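Local structure of CrtC domain-containing protein (Fusarium vanettenii 77-13-4, 7A0Q) at residues A[149-155]-A[178-184]; A[25-29]-A[70-74]; A[103-107]-A[120-124]; A[272-278]-A[304-310]; A[296-302]-A[321-327]. The protein probably acts as kievitone hydratase, a lyase of the CrtC-like family with lipocalin-type domains, adding water to the plant isoflavonoid kievitone. All coordinates share one frame; numbering follows the deposited sequence.

Contact 1. Residues A[149-155]-A[178-184]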
# COMPACT_ATOMS: atom_id res chain seq x y z
N ILE A 149 12.51 -4.74 -8.50
CA ILE A 149 12.32 -5.34 -7.18
C ILE A 149 11.47 -6.59 -7.34
O ILE A 149 10.39 -6.53 -7.93
CB ILE A 149 11.62 -4.35 -6.23
CG1 ILE A 149 12.44 -3.06 -6.12
CG2 ILE A 149 11.41 -5.00 -4.89
CD1 ILE A 149 11.75 -1.95 -5.31
N THR A 150 11.96 -7.72 -6.83
CA THR A 150 11.16 -8.93 -6.80
C THR A 150 10.80 -9.29 -5.37
O THR A 150 11.50 -8.93 -4.42
CB THR A 150 11.88 -10.11 -7.45
OG1 THR A 150 13.12 -10.37 -6.78
CG2 THR A 150 12.13 -9.82 -8.93
N TYR A 151 9.66 -9.96 -5.20
CA TYR A 151 9.27 -10.32 -3.85
C TYR A 151 8.47 -11.62 -3.88
O TYR A 151 7.88 -12.01 -4.89
CB TYR A 151 8.48 -9.19 -3.13
CG TYR A 151 7.55 -8.41 -4.03
CD1 TYR A 151 8.03 -7.38 -4.83
CD2 TYR A 151 6.19 -8.70 -4.08
CE1 TYR A 151 7.19 -6.67 -5.68
CE2 TYR A 151 5.34 -8.00 -4.92
CZ TYR A 151 5.84 -6.99 -5.70
OH TYR A 151 5.00 -6.29 -6.54
N ASP A 152 8.51 -12.30 -2.73
CA ASP A 152 7.99 -13.66 -2.56
C ASP A 152 7.07 -13.61 -1.34
O ASP A 152 7.50 -13.19 -0.26
CB ASP A 152 9.17 -14.63 -2.36
CG ASP A 152 8.75 -16.07 -2.10
OD1 ASP A 152 7.54 -16.37 -1.98
OD2 ASP A 152 9.66 -16.93 -2.01
N ALA A 153 5.82 -14.02 -1.52
CA ALA A 153 4.77 -13.78 -0.54
C ALA A 153 4.86 -14.76 0.64
O ALA A 153 3.91 -15.46 0.99
CB ALA A 153 3.40 -13.86 -1.20
N THR A 154 6.03 -14.73 1.29
CA THR A 154 6.33 -15.51 2.49
C THR A 154 5.69 -14.90 3.74
O THR A 154 6.35 -14.76 4.77
CB THR A 154 7.85 -15.58 2.66
OG1 THR A 154 8.34 -14.25 2.94
CG2 THR A 154 8.50 -16.10 1.40
N THR A 155 4.40 -14.55 3.66
CA THR A 155 3.81 -13.66 4.65
C THR A 155 2.30 -13.90 4.68
O THR A 155 1.67 -14.05 3.63
CB THR A 155 4.15 -12.19 4.31
OG1 THR A 155 3.66 -11.32 5.33
CG2 THR A 155 3.59 -11.78 2.92
N LEU A 178 -0.30 -8.52 1.35
CA LEU A 178 0.75 -9.46 1.72
C LEU A 178 1.82 -8.62 2.40
O LEU A 178 2.60 -7.95 1.72
CB LEU A 178 1.31 -10.18 0.49
CG LEU A 178 0.24 -10.84 -0.38
CD1 LEU A 178 0.81 -11.46 -1.66
CD2 LEU A 178 -0.56 -11.87 0.43
N PRO A 179 1.87 -8.59 3.75
CA PRO A 179 2.53 -7.46 4.43
C PRO A 179 4.05 -7.44 4.46
O PRO A 179 4.65 -6.36 4.42
CB PRO A 179 1.99 -7.55 5.87
CG PRO A 179 0.86 -8.49 5.81
CD PRO A 179 1.10 -9.42 4.68
N SER A 180 4.69 -8.61 4.52
CA SER A 180 6.12 -8.69 4.81
C SER A 180 6.81 -9.69 3.89
O SER A 180 7.52 -10.59 4.33
CB SER A 180 6.33 -9.06 6.28
OG SER A 180 5.88 -8.02 7.12
N ALA A 181 6.60 -9.51 2.59
CA ALA A 181 7.17 -10.43 1.60
C ALA A 181 8.68 -10.28 1.51
O ALA A 181 9.21 -9.17 1.51
CB ALA A 181 6.55 -10.16 0.22
N LYS A 182 9.37 -11.42 1.41
CA LYS A 182 10.81 -11.41 1.14
C LYS A 182 11.09 -10.67 -0.16
O LYS A 182 10.44 -10.91 -1.17
CB LYS A 182 11.33 -12.84 1.08
CG LYS A 182 12.84 -12.95 0.88
CD LYS A 182 13.27 -14.41 0.85
CE LYS A 182 14.76 -14.50 0.49
NZ LYS A 182 15.24 -15.91 0.36
N THR A 183 12.08 -9.77 -0.12
CA THR A 183 12.35 -8.83 -1.19
C THR A 183 13.80 -8.90 -1.64
O THR A 183 14.71 -8.93 -0.80
CB THR A 183 12.03 -7.41 -0.71
OG1 THR A 183 10.68 -7.37 -0.22
CG2 THR A 183 12.21 -6.40 -1.82
N GLU A 184 14.02 -8.90 -2.95
CA GLU A 184 15.34 -8.89 -3.56
C GLU A 184 15.34 -7.91 -4.73
O GLU A 184 14.29 -7.40 -5.13
CB GLU A 184 15.77 -10.29 -4.04
CG GLU A 184 15.90 -11.31 -2.92
CD GLU A 184 16.41 -12.63 -3.42
OE1 GLU A 184 15.60 -13.58 -3.54
OE2 GLU A 184 17.63 -12.73 -3.70

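Contact 2. Residues A[25-29]-A[70-74]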
# COMPACT_ATOMS: atom_id res chain seq x y z
N LYS A 25 18.38 2.84 12.36
CA LYS A 25 17.79 2.17 11.20
C LYS A 25 16.48 1.50 11.57
O LYS A 25 16.32 0.97 12.68
CB LYS A 25 18.76 1.13 10.62
CG LYS A 25 20.15 1.67 10.27
CD LYS A 25 20.12 2.54 9.03
CE LYS A 25 21.47 3.18 8.77
NZ LYS A 25 21.50 3.84 7.45
N PHE A 26 15.52 1.53 10.64
CA PHE A 26 14.26 0.86 10.93
C PHE A 26 14.44 -0.65 10.82
O PHE A 26 15.20 -1.12 9.97
CB PHE A 26 13.17 1.32 9.97
CG PHE A 26 12.73 2.72 10.20
CD1 PHE A 26 11.78 3.00 11.16
CD2 PHE A 26 13.29 3.76 9.48
CE1 PHE A 26 11.38 4.30 11.39
CE2 PHE A 26 12.90 5.06 9.70
CZ PHE A 26 11.94 5.33 10.66
N PRO A 27 13.74 -1.44 11.66
CA PRO A 27 13.92 -2.90 11.67
C PRO A 27 13.15 -3.63 10.57
O PRO A 27 12.41 -4.59 10.83
CB PRO A 27 13.43 -3.28 13.07
CG PRO A 27 12.38 -2.27 13.37
CD PRO A 27 12.80 -0.99 12.69
N PHE A 28 13.35 -3.20 9.32
CA PHE A 28 12.75 -3.89 8.18
C PHE A 28 13.25 -5.33 8.12
O PHE A 28 14.46 -5.58 8.20
CB PHE A 28 13.09 -3.18 6.87
CG PHE A 28 12.68 -1.74 6.80
CD1 PHE A 28 11.62 -1.24 7.55
CD2 PHE A 28 13.35 -0.87 5.95
CE1 PHE A 28 11.25 0.10 7.45
CE2 PHE A 28 13.00 0.46 5.85
CZ PHE A 28 11.94 0.96 6.60
N LYS A 29 12.33 -6.28 7.94
CA LYS A 29 12.70 -7.67 7.75
C LYS A 29 11.50 -8.44 7.24
O LYS A 29 10.35 -8.07 7.53
CB LYS A 29 13.22 -8.29 9.06
CG LYS A 29 12.23 -8.27 10.20
CD LYS A 29 12.87 -8.74 11.51
CE LYS A 29 13.94 -7.76 11.99
NZ LYS A 29 14.47 -8.07 13.36
N ASN A 70 23.79 -0.53 3.50
CA ASN A 70 23.16 -0.05 4.73
C ASN A 70 22.36 1.24 4.57
O ASN A 70 22.15 1.96 5.55
CB ASN A 70 24.19 0.13 5.85
CG ASN A 70 23.58 0.02 7.24
OD1 ASN A 70 22.65 -0.75 7.46
ND2 ASN A 70 24.11 0.79 8.18
N GLU A 71 21.90 1.56 3.36
CA GLU A 71 20.99 2.67 3.15
C GLU A 71 19.55 2.17 3.17
O GLU A 71 19.27 1.04 2.75
CB GLU A 71 21.25 3.38 1.83
CG GLU A 71 22.68 3.85 1.61
CD GLU A 71 22.84 4.50 0.25
OE1 GLU A 71 22.11 5.47 -0.04
OE2 GLU A 71 23.68 4.03 -0.55
N GLN A 72 18.63 3.02 3.62
CA GLN A 72 17.23 2.63 3.68
C GLN A 72 16.37 3.51 2.78
O GLN A 72 16.55 4.73 2.71
CB GLN A 72 16.71 2.65 5.11
CG GLN A 72 17.34 1.55 5.95
CD GLN A 72 16.64 1.33 7.26
OE1 GLN A 72 16.27 2.28 7.95
NE2 GLN A 72 16.45 0.07 7.61
N TYR A 73 15.42 2.87 2.10
CA TYR A 73 14.53 3.53 1.16
C TYR A 73 13.14 2.95 1.32
O TYR A 73 12.98 1.81 1.77
CB TYR A 73 14.98 3.35 -0.30
CG TYR A 73 16.33 3.96 -0.60
CD1 TYR A 73 17.50 3.26 -0.34
CD2 TYR A 73 16.43 5.24 -1.14
CE1 TYR A 73 18.74 3.82 -0.61
CE2 TYR A 73 17.67 5.81 -1.42
CZ TYR A 73 18.82 5.09 -1.15
OH TYR A 73 20.06 5.63 -1.42
N VAL A 74 12.14 3.73 0.93
CA VAL A 74 10.78 3.21 0.73
C VAL A 74 10.45 3.43 -0.74
O VAL A 74 10.56 4.56 -1.25
CB VAL A 74 9.76 3.89 1.66
CG1 VAL A 74 8.35 3.46 1.29
CG2 VAL A 74 10.06 3.55 3.11
O HOH W 1 19.39 5.08 6.03

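Contact 3. Residues A[103-107]-A[120-124]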
# COMPACT_ATOMS: atom_id res chain seq x y z
N TYR A 103 6.81 9.81 -10.20
CA TYR A 103 6.19 10.12 -11.49
C TYR A 103 4.91 9.32 -11.64
O TYR A 103 4.69 8.33 -10.95
CB TYR A 103 7.14 9.83 -12.66
CG TYR A 103 7.30 8.35 -12.96
CD1 TYR A 103 8.22 7.58 -12.26
CD2 TYR A 103 6.55 7.73 -13.94
CE1 TYR A 103 8.38 6.24 -12.53
CE2 TYR A 103 6.70 6.38 -14.23
CZ TYR A 103 7.62 5.65 -13.52
OH TYR A 103 7.79 4.30 -13.78
N VAL A 104 4.08 9.79 -12.57
CA VAL A 104 2.86 9.11 -13.00
C VAL A 104 2.90 9.08 -14.52
O VAL A 104 3.11 10.13 -15.15
CB VAL A 104 1.58 9.84 -12.53
CG1 VAL A 104 0.33 9.07 -12.95
CG2 VAL A 104 1.60 10.10 -11.02
N THR A 105 2.72 7.91 -15.11
CA THR A 105 2.71 7.78 -16.57
C THR A 105 1.41 7.11 -17.01
O THR A 105 0.98 6.11 -16.43
CB THR A 105 3.96 7.03 -17.08
OG1 THR A 105 4.00 7.08 -18.51
CG2 THR A 105 3.98 5.58 -16.61
N VAL A 106 0.75 7.70 -18.01
CA VAL A 106 -0.62 7.36 -18.36
C VAL A 106 -0.61 6.48 -19.60
O VAL A 106 0.07 6.79 -20.59
CB VAL A 106 -1.46 8.63 -18.57
CG1 VAL A 106 -2.87 8.27 -19.02
CG2 VAL A 106 -1.51 9.42 -17.28
N GLY A 107 -1.33 5.36 -19.53
CA GLY A 107 -1.55 4.49 -20.66
C GLY A 107 -2.99 4.51 -21.11
O GLY A 107 -3.81 5.30 -20.63
N VAL A 120 2.95 0.32 -18.22
CA VAL A 120 2.89 1.48 -19.10
C VAL A 120 4.33 1.74 -19.51
O VAL A 120 5.16 2.09 -18.66
CB VAL A 120 2.27 2.72 -18.42
CG1 VAL A 120 2.27 3.91 -19.39
CG2 VAL A 120 0.83 2.43 -17.94
N GLY A 121 4.63 1.55 -20.79
CA GLY A 121 6.03 1.64 -21.17
C GLY A 121 6.83 0.52 -20.53
O GLY A 121 6.35 -0.59 -20.32
N ASN A 122 8.09 0.83 -20.22
CA ASN A 122 8.99 -0.14 -19.59
C ASN A 122 8.92 -0.09 -18.07
O ASN A 122 9.94 -0.15 -17.38
CB ASN A 122 10.42 0.09 -20.07
CG ASN A 122 11.28 -1.16 -19.98
OD1 ASN A 122 10.79 -2.26 -19.71
ND2 ASN A 122 12.59 -0.99 -20.19
N ASN A 123 7.71 0.05 -17.54
CA ASN A 123 7.45 0.16 -16.11
C ASN A 123 6.21 -0.67 -15.82
O ASN A 123 5.26 -0.63 -16.60
CB ASN A 123 7.18 1.61 -15.68
CG ASN A 123 8.07 2.61 -16.40
OD1 ASN A 123 9.24 2.77 -16.06
ND2 ASN A 123 7.51 3.32 -17.38
N GLY A 124 6.20 -1.40 -14.72
CA GLY A 124 4.98 -2.13 -14.39
C GLY A 124 5.15 -3.11 -13.24
O GLY A 124 6.09 -3.01 -12.44

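Contact 4. Residues A[272-278]-A[304-310]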
# COMPACT_ATOMS: atom_id res chain seq x y z
N ARG A 272 0.86 20.51 10.89
CA ARG A 272 1.77 20.42 9.75
C ARG A 272 0.97 20.00 8.53
O ARG A 272 0.09 19.13 8.62
CB ARG A 272 2.88 19.40 10.00
CG ARG A 272 3.65 19.59 11.29
CD ARG A 272 4.85 18.65 11.34
NE ARG A 272 4.46 17.26 11.10
CZ ARG A 272 5.16 16.41 10.36
NH1 ARG A 272 6.29 16.80 9.78
NH2 ARG A 272 4.74 15.16 10.21
N THR A 273 1.25 20.63 7.39
CA THR A 273 0.50 20.35 6.18
C THR A 273 1.44 20.30 5.00
O THR A 273 2.59 20.76 5.06
CB THR A 273 -0.59 21.41 5.91
OG1 THR A 273 0.01 22.70 5.79
CG2 THR A 273 -1.63 21.43 7.02
N TYR A 274 0.95 19.71 3.91
CA TYR A 274 1.60 19.77 2.61
C TYR A 274 0.56 20.16 1.57
O TYR A 274 -0.43 19.44 1.38
CB TYR A 274 2.25 18.44 2.22
CG TYR A 274 2.94 18.54 0.88
CD1 TYR A 274 4.07 19.33 0.72
CD2 TYR A 274 2.44 17.87 -0.24
CE1 TYR A 274 4.70 19.45 -0.50
CE2 TYR A 274 3.07 17.99 -1.47
CZ TYR A 274 4.20 18.78 -1.60
OH TYR A 274 4.84 18.91 -2.81
N GLU A 275 0.77 21.29 0.90
CA GLU A 275 -0.13 21.68 -0.18
C GLU A 275 0.21 20.89 -1.44
O GLU A 275 1.37 20.82 -1.84
CB GLU A 275 -0.04 23.18 -0.45
CG GLU A 275 -0.49 24.06 0.71
CD GLU A 275 -2.00 24.07 0.89
OE1 GLU A 275 -2.72 23.57 -0.01
OE2 GLU A 275 -2.48 24.59 1.92
N SER A 276 -0.81 20.29 -2.04
CA SER A 276 -0.65 19.54 -3.28
C SER A 276 -0.06 20.42 -4.38
O SER A 276 -0.41 21.60 -4.51
CB SER A 276 -1.99 18.98 -3.73
OG SER A 276 -1.87 18.34 -4.98
N ALA A 277 0.81 19.83 -5.19
CA ALA A 277 1.30 20.52 -6.38
C ALA A 277 0.18 20.85 -7.35
O ALA A 277 0.35 21.74 -8.20
CB ALA A 277 2.37 19.67 -7.08
N THR A 278 -0.96 20.16 -7.27
CA THR A 278 -2.09 20.46 -8.14
C THR A 278 -2.81 21.73 -7.74
O THR A 278 -3.63 22.23 -8.53
CB THR A 278 -3.10 19.31 -8.14
OG1 THR A 278 -3.73 19.24 -6.86
CG2 THR A 278 -2.42 17.97 -8.46
N GLU A 304 7.57 16.05 4.38
CA GLU A 304 6.39 16.78 3.91
C GLU A 304 5.95 16.31 2.52
O GLU A 304 4.80 15.92 2.32
CB GLU A 304 6.64 18.29 3.91
CG GLU A 304 6.78 18.93 5.28
CD GLU A 304 8.13 18.68 5.92
OE1 GLU A 304 9.04 18.16 5.23
OE2 GLU A 304 8.30 19.01 7.11
N ASP A 305 6.85 16.38 1.54
CA ASP A 305 6.52 16.09 0.15
C ASP A 305 6.66 14.59 -0.09
O ASP A 305 7.77 14.06 -0.20
CB ASP A 305 7.41 16.89 -0.79
CG ASP A 305 7.14 16.59 -2.26
OD1 ASP A 305 6.13 15.92 -2.58
OD2 ASP A 305 7.94 17.05 -3.11
N GLN A 306 5.52 13.90 -0.18
CA GLN A 306 5.46 12.50 -0.62
C GLN A 306 4.24 12.30 -1.50
O GLN A 306 3.48 11.33 -1.35
CB GLN A 306 5.45 11.53 0.57
CG GLN A 306 6.59 11.72 1.56
CD GLN A 306 6.65 10.62 2.60
OE1 GLN A 306 7.02 9.49 2.31
NE2 GLN A 306 6.26 10.95 3.83
N GLU A 307 4.04 13.21 -2.45
CA GLU A 307 2.86 13.23 -3.30
C GLU A 307 3.19 12.75 -4.71
O GLU A 307 4.07 13.31 -5.38
CB GLU A 307 2.25 14.63 -3.37
CG GLU A 307 0.98 14.66 -4.20
CD GLU A 307 0.48 16.08 -4.42
OE1 GLU A 307 1.32 17.00 -4.54
OE2 GLU A 307 -0.76 16.25 -4.48
N LEU A 308 2.48 11.72 -5.17
CA LEU A 308 2.46 11.34 -6.57
C LEU A 308 1.55 12.30 -7.32
O LEU A 308 0.35 12.36 -7.02
CB LEU A 308 1.97 9.90 -6.73
CG LEU A 308 2.64 8.84 -5.85
CD1 LEU A 308 1.97 7.49 -6.01
CD2 LEU A 308 4.08 8.73 -6.23
N VAL A 309 2.09 13.05 -8.28
CA VAL A 309 1.38 14.16 -8.90
C VAL A 309 0.85 13.72 -10.26
O VAL A 309 1.62 13.49 -11.20
CB VAL A 309 2.27 15.40 -9.04
CG1 VAL A 309 1.48 16.51 -9.71
CG2 VAL A 309 2.78 15.83 -7.68
N GLY A 310 -0.47 13.64 -10.38
CA GLY A 310 -1.11 13.27 -11.62
C GLY A 310 -1.70 14.48 -12.31
O GLY A 310 -1.60 15.62 -11.85
O HOH W 2 3.85 17.72 -4.88

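Contact 5. Residues A[296-302]-A[321-327]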
# COMPACT_ATOMS: atom_id res chain seq x y z
N ASP A 296 -4.43 2.89 20.75
CA ASP A 296 -4.47 4.22 20.15
C ASP A 296 -3.08 4.58 19.67
O ASP A 296 -2.07 4.12 20.21
CB ASP A 296 -5.04 5.29 21.11
CG ASP A 296 -4.38 5.29 22.47
OD1 ASP A 296 -3.20 4.91 22.59
OD2 ASP A 296 -5.06 5.68 23.45
N PHE A 297 -3.04 5.40 18.63
CA PHE A 297 -1.81 5.66 17.89
C PHE A 297 -1.71 7.13 17.50
O PHE A 297 -2.72 7.75 17.16
CB PHE A 297 -1.72 4.78 16.64
CG PHE A 297 -1.94 3.32 16.92
CD1 PHE A 297 -0.88 2.50 17.22
CD2 PHE A 297 -3.23 2.79 16.93
CE1 PHE A 297 -1.08 1.15 17.50
CE2 PHE A 297 -3.44 1.45 17.22
CZ PHE A 297 -2.37 0.63 17.50
N LYS A 298 -0.49 7.65 17.55
CA LYS A 298 -0.16 9.00 17.10
C LYS A 298 0.81 8.84 15.94
O LYS A 298 1.93 8.35 16.13
CB LYS A 298 0.47 9.81 18.24
CG LYS A 298 1.00 11.17 17.84
CD LYS A 298 -0.11 12.10 17.38
CE LYS A 298 0.21 12.72 16.02
NZ LYS A 298 1.62 13.21 15.92
N LEU A 299 0.40 9.24 14.74
CA LEU A 299 1.13 8.94 13.52
C LEU A 299 1.61 10.23 12.86
O LEU A 299 0.91 11.24 12.88
CB LEU A 299 0.26 8.13 12.55
CG LEU A 299 -0.55 6.98 13.18
CD1 LEU A 299 -2.00 7.36 13.51
CD2 LEU A 299 -0.48 5.72 12.30
N SER A 300 2.80 10.17 12.25
CA SER A 300 3.41 11.36 11.68
C SER A 300 4.06 11.03 10.34
O SER A 300 4.82 10.06 10.24
CB SER A 300 4.46 11.96 12.62
OG SER A 300 3.87 12.25 13.87
N SER A 301 3.77 11.85 9.34
CA SER A 301 4.44 11.67 8.06
C SER A 301 5.93 11.96 8.21
O SER A 301 6.33 12.90 8.90
CB SER A 301 3.82 12.58 7.00
OG SER A 301 4.39 12.32 5.73
N TYR A 302 6.76 11.13 7.57
CA TYR A 302 8.21 11.19 7.75
C TYR A 302 8.79 12.48 7.18
O TYR A 302 9.74 13.05 7.75
CB TYR A 302 8.84 9.98 7.08
CG TYR A 302 10.29 9.70 7.44
CD1 TYR A 302 10.62 9.07 8.63
CD2 TYR A 302 11.31 10.02 6.56
CE1 TYR A 302 11.94 8.79 8.95
CE2 TYR A 302 12.63 9.75 6.87
CZ TYR A 302 12.93 9.13 8.07
OH TYR A 302 14.24 8.85 8.37
N PHE A 321 5.56 7.49 3.64
CA PHE A 321 6.13 6.78 4.78
C PHE A 321 5.79 7.53 6.06
O PHE A 321 5.88 8.76 6.11
CB PHE A 321 7.65 6.67 4.61
CG PHE A 321 8.34 5.89 5.68
CD1 PHE A 321 8.01 4.56 5.91
CD2 PHE A 321 9.35 6.47 6.44
CE1 PHE A 321 8.66 3.83 6.90
CE2 PHE A 321 10.01 5.75 7.42
CZ PHE A 321 9.68 4.43 7.66
N ILE A 322 5.39 6.79 7.09
CA ILE A 322 4.99 7.36 8.37
C ILE A 322 5.63 6.56 9.50
O ILE A 322 5.96 5.37 9.34
CB ILE A 322 3.45 7.40 8.56
CG1 ILE A 322 2.88 5.97 8.57
CG2 ILE A 322 2.78 8.27 7.49
CD1 ILE A 322 1.40 5.89 8.96
N THR A 323 5.80 7.20 10.65
CA THR A 323 6.16 6.52 11.88
C THR A 323 5.08 6.81 12.91
O THR A 323 4.29 7.75 12.77
CB THR A 323 7.53 6.97 12.43
OG1 THR A 323 7.48 8.37 12.71
CG2 THR A 323 8.64 6.69 11.42
N PHE A 324 5.01 5.98 13.95
CA PHE A 324 3.99 6.22 14.95
C PHE A 324 4.41 5.65 16.29
O PHE A 324 5.27 4.77 16.39
CB PHE A 324 2.62 5.64 14.53
CG PHE A 324 2.58 4.14 14.37
CD1 PHE A 324 2.86 3.55 13.15
CD2 PHE A 324 2.25 3.33 15.44
CE1 PHE A 324 2.82 2.17 13.00
CE2 PHE A 324 2.22 1.95 15.31
CZ PHE A 324 2.51 1.37 14.08
N SER A 325 3.79 6.19 17.33
CA SER A 325 3.82 5.64 18.67
C SER A 325 2.38 5.39 19.10
O SER A 325 1.43 5.88 18.48
CB SER A 325 4.52 6.58 19.66
OG SER A 325 3.82 7.80 19.75
N GLY A 326 2.23 4.63 20.17
CA GLY A 326 0.92 4.42 20.74
C GLY A 326 0.95 3.29 21.75
O GLY A 326 2.01 2.97 22.30
N ASN A 327 -0.21 2.70 21.98
CA ASN A 327 -0.32 1.55 22.86
C ASN A 327 -1.17 0.49 22.20
O ASN A 327 -2.03 0.79 21.37
CB ASN A 327 -0.92 1.92 24.23
CG ASN A 327 -2.44 1.96 24.21
OD1 ASN A 327 -3.11 0.94 24.43
ND2 ASN A 327 -3.00 3.13 23.96
O HOH W 3 7.64 10.28 10.95

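Contact 1. Residues A[149-155]-A[178-184]
Thr155 OG1 is gripped by two partners: it accepts the backbone N-H of Ser180 at 3.0 Å and is also hydrogen-bonded to the Glu31 carboxylate. It stands where an antiparallel pair of strands in the N-terminal lipocalin-like domain comes apart, the 149-152 strand giving way to a loop and the partner chain bending sharply at Ser180. With OG1 anti to the backbone N (chi1 -176°), the hydroxyl reaches Ser180 while CG2 lies against Leu178 CB at 3.7 Å. Earlier in the strand, Thr150 and Glu184 exchange both backbone bonds, and Asp152 N donates to Lys182 O at 2.8 Å. The return bond, Lys182 N to Asp152 O, is weak and bent to 120°, and the same N-H has a second, also weak, acceptor in Thr154 OG1, which bonds Glu31 O as well. Two successive inverse gamma turns, centred on Ala153 and Thr154, carry the chain off the strand. On the face bearing Tyr151 and Thr183, the tyrosine ring extends off the pair and its OH bonds Ser138. Thr183 OG1 bonds Ala181 O and Thr203, while its methyl turns to the other strand, where CG2 presses on Ile149 CG2 at a tight 3.5 Å.

Contact 2. Residues A[25-29]-A[70-74]
An N-terminal arm without regular secondary structure is clipped here to the start of strand 72-81, and one amide does most of the clipping. The side chain of Gln72 treats Phe26 as a strand neighbour would: OE1 accepts the N-H of Phe26 at 2.9 Å, and NE2 donates to the carbonyl O of Phe26 at 2.9 Å. Both bonds use lone pairs in the carbonyl planes of their acceptors, and Phe26 O lies in the plane of the Gln72 amide, so the pair of bonds fixes which way round the amide sits. NE2 has a further acceptor in Thr66 OG1. The amide is tilted by only 17° from the Phe26 ring, whose edge receives OE1, 3.7 Å from CD2. Phe28 CD2 approaches NE2 obliquely at 3.6 Å, and that ring takes Phe26 CB over one face. Lys25, bent at chi2 (-73°), swings NZ back to Asn70 O at 2.8 Å, nearly along the C=O axis; a water accepting from NZ and from Gln72 N forms a second bridge. Beyond the pair, Phe26 meets Phe321 of strand 317-328 edge-to-face, and Phe28 does the same with Tyr336 of strand 331-343, placing the arm between strands of the two lipocalin-like domains.

Contact 3. Residues A[103-107]-A[120-124]
Van der Waals contact joins the two segments through Thr105 and Val120, whose side chains slide past each other in opposite directions. Val120 CG1 touches both branches of the threonine, 3.7 Å from CG2 and 3.7 Å from OG1, while its CG2 methyl lies 4.0 Å from Gly107 N. Polar contact is concentrated at the other end. Tyr103 OH comes within 3.1 Å of Asn123 OD1, with ring and amide planes 61° apart; the hydroxyl is bonded to Ser140 and OD1 to the backbone N of Asn141. The amide is also held from within its own turn, where ND2 donates to Val120 O at 2.9 Å. That bond and the Val120 N to Asn123 O bond close a tight turn through Gly121, which has a positive phi of 66°. A metal site lies alongside: the Val120 side chain is about 4 Å from a magnesium ion whose site comprises Thr86, Ser109 and Ser119. Here a beta hairpin turn packs against an edge strand of the N-terminal lipocalin-like domain.

Contact 4. Residues A[272-278]-A[304-310]
Ser276 and Glu307 meet through a very short hydrogen bond, OG donating to OE2 at 2.4 Å. The carboxylate is served at both oxygens. OE2 is bonded by Tyr283 OH too, whereas OE1 takes the backbone N-H of Ala277 at 2.9 Å on its syn lone pair, and accepts a hydrogen bond from a water at 2.7 Å. So many donors would be expected to stabilise the charged form of Glu307. The same water lies in the plane of the Tyr274 ring, 2.6 Å from OH. Ser276 OG, while donating to the glutamate, accepts from Thr278 N at 3.1 Å, closing an ST turn, and from Thr278 OG1.

A chi1 of -179° carries the ring of Tyr274 away from its own N, and it reaches toward the 304-310 segment. Asp305 CA sits over one face in a CH-pi contact, 4.0 Å from the ring centroid, and the aspartate carboxylate is almost parallel to the ring, at 9°. Glu307 OE1 comes instead to the edge of the ring. Arg272 NH1 remains 4.0 Å from Glu304 OE2, beyond a salt bridge; its NE pairs with Asp286 and NH2 bonds Ser301 O. An ST turn fastened by a buried glutamate thus links strands 259-275 and 295-308, next-nearest neighbours in the C-terminal lipocalin-like barrel, with strand 282-291 between them.

Contact 5. Residues A[296-302]-A[321-327]
Tyr302 and Phe321 meet where the antiparallel ladder of the barrel hairpin 295-308/317-328 is interrupted, and the tyrosine can be followed outward from its backbone. Its CB lies 3.3 Å from Phe321 O, the carbonyl that also takes the N-H of Tyr302 at 2.9 Å. The first torsion (-166°) sets the ring on the far side of CB from the tyrosine's N, where CG meets Phe321 CD2 at 3.5 Å and CD1 meets Phe321 CE2 at 3.6 Å. The edge of Phe321 points at the face of Tyr302, with planes at 60°. Thr323 CG2 reaches the edge of the tyrosine ring near CD1, and the OH at the tip bonds Leu95 O. Farther along, Ser300 with Thr323 and Lys298 with Ser325 form hydrogen-bonded pairs, and a water joins Ser300 O to Thr323 OG1. Phe297, Leu299, Ile322 and Phe324 share one face: Leu299 CG packs on Phe324 CB at 3.7 Å, and Phe297 CD1 lies 3.7 Å from Phe324 CE2. Phe297 and Gly326 form a non-hydrogen-bonded pair, CA atoms 4.1 Å apart. Strand 282-291 flanks 295-308 and strand 331-343 flanks 317-328, while Leu299, Ile322 and Phe324 reach Leu224 of strand 218-225.

How the contacts relate
Contacts 1 and 3 belong to the N-terminal lipocalin-like domain and contacts 4 and 5 to the C-terminal one; the arm of contact 2 reaches across to both. Contacts 4 and 5 share strand 295-308, and a probable hydrogen bond from Phe321 N to Gln306 OE1 (2.8 Å) joins them. Contact 2 packs directly on contact 5, with Val74 CG2 3.6 Å from Phe321 CD1. Between domains, contact 3 meets contact 4 where Val104 CG2 lies 3.4 Å from Val309 O. Contact 1 touches none of the others, its centre about 15 Å from that of contact 2. Contact 3, with the magnesium ion at its side, and contact 5 lie on opposite sides of the chain's centre, about 31 Å apart between centres.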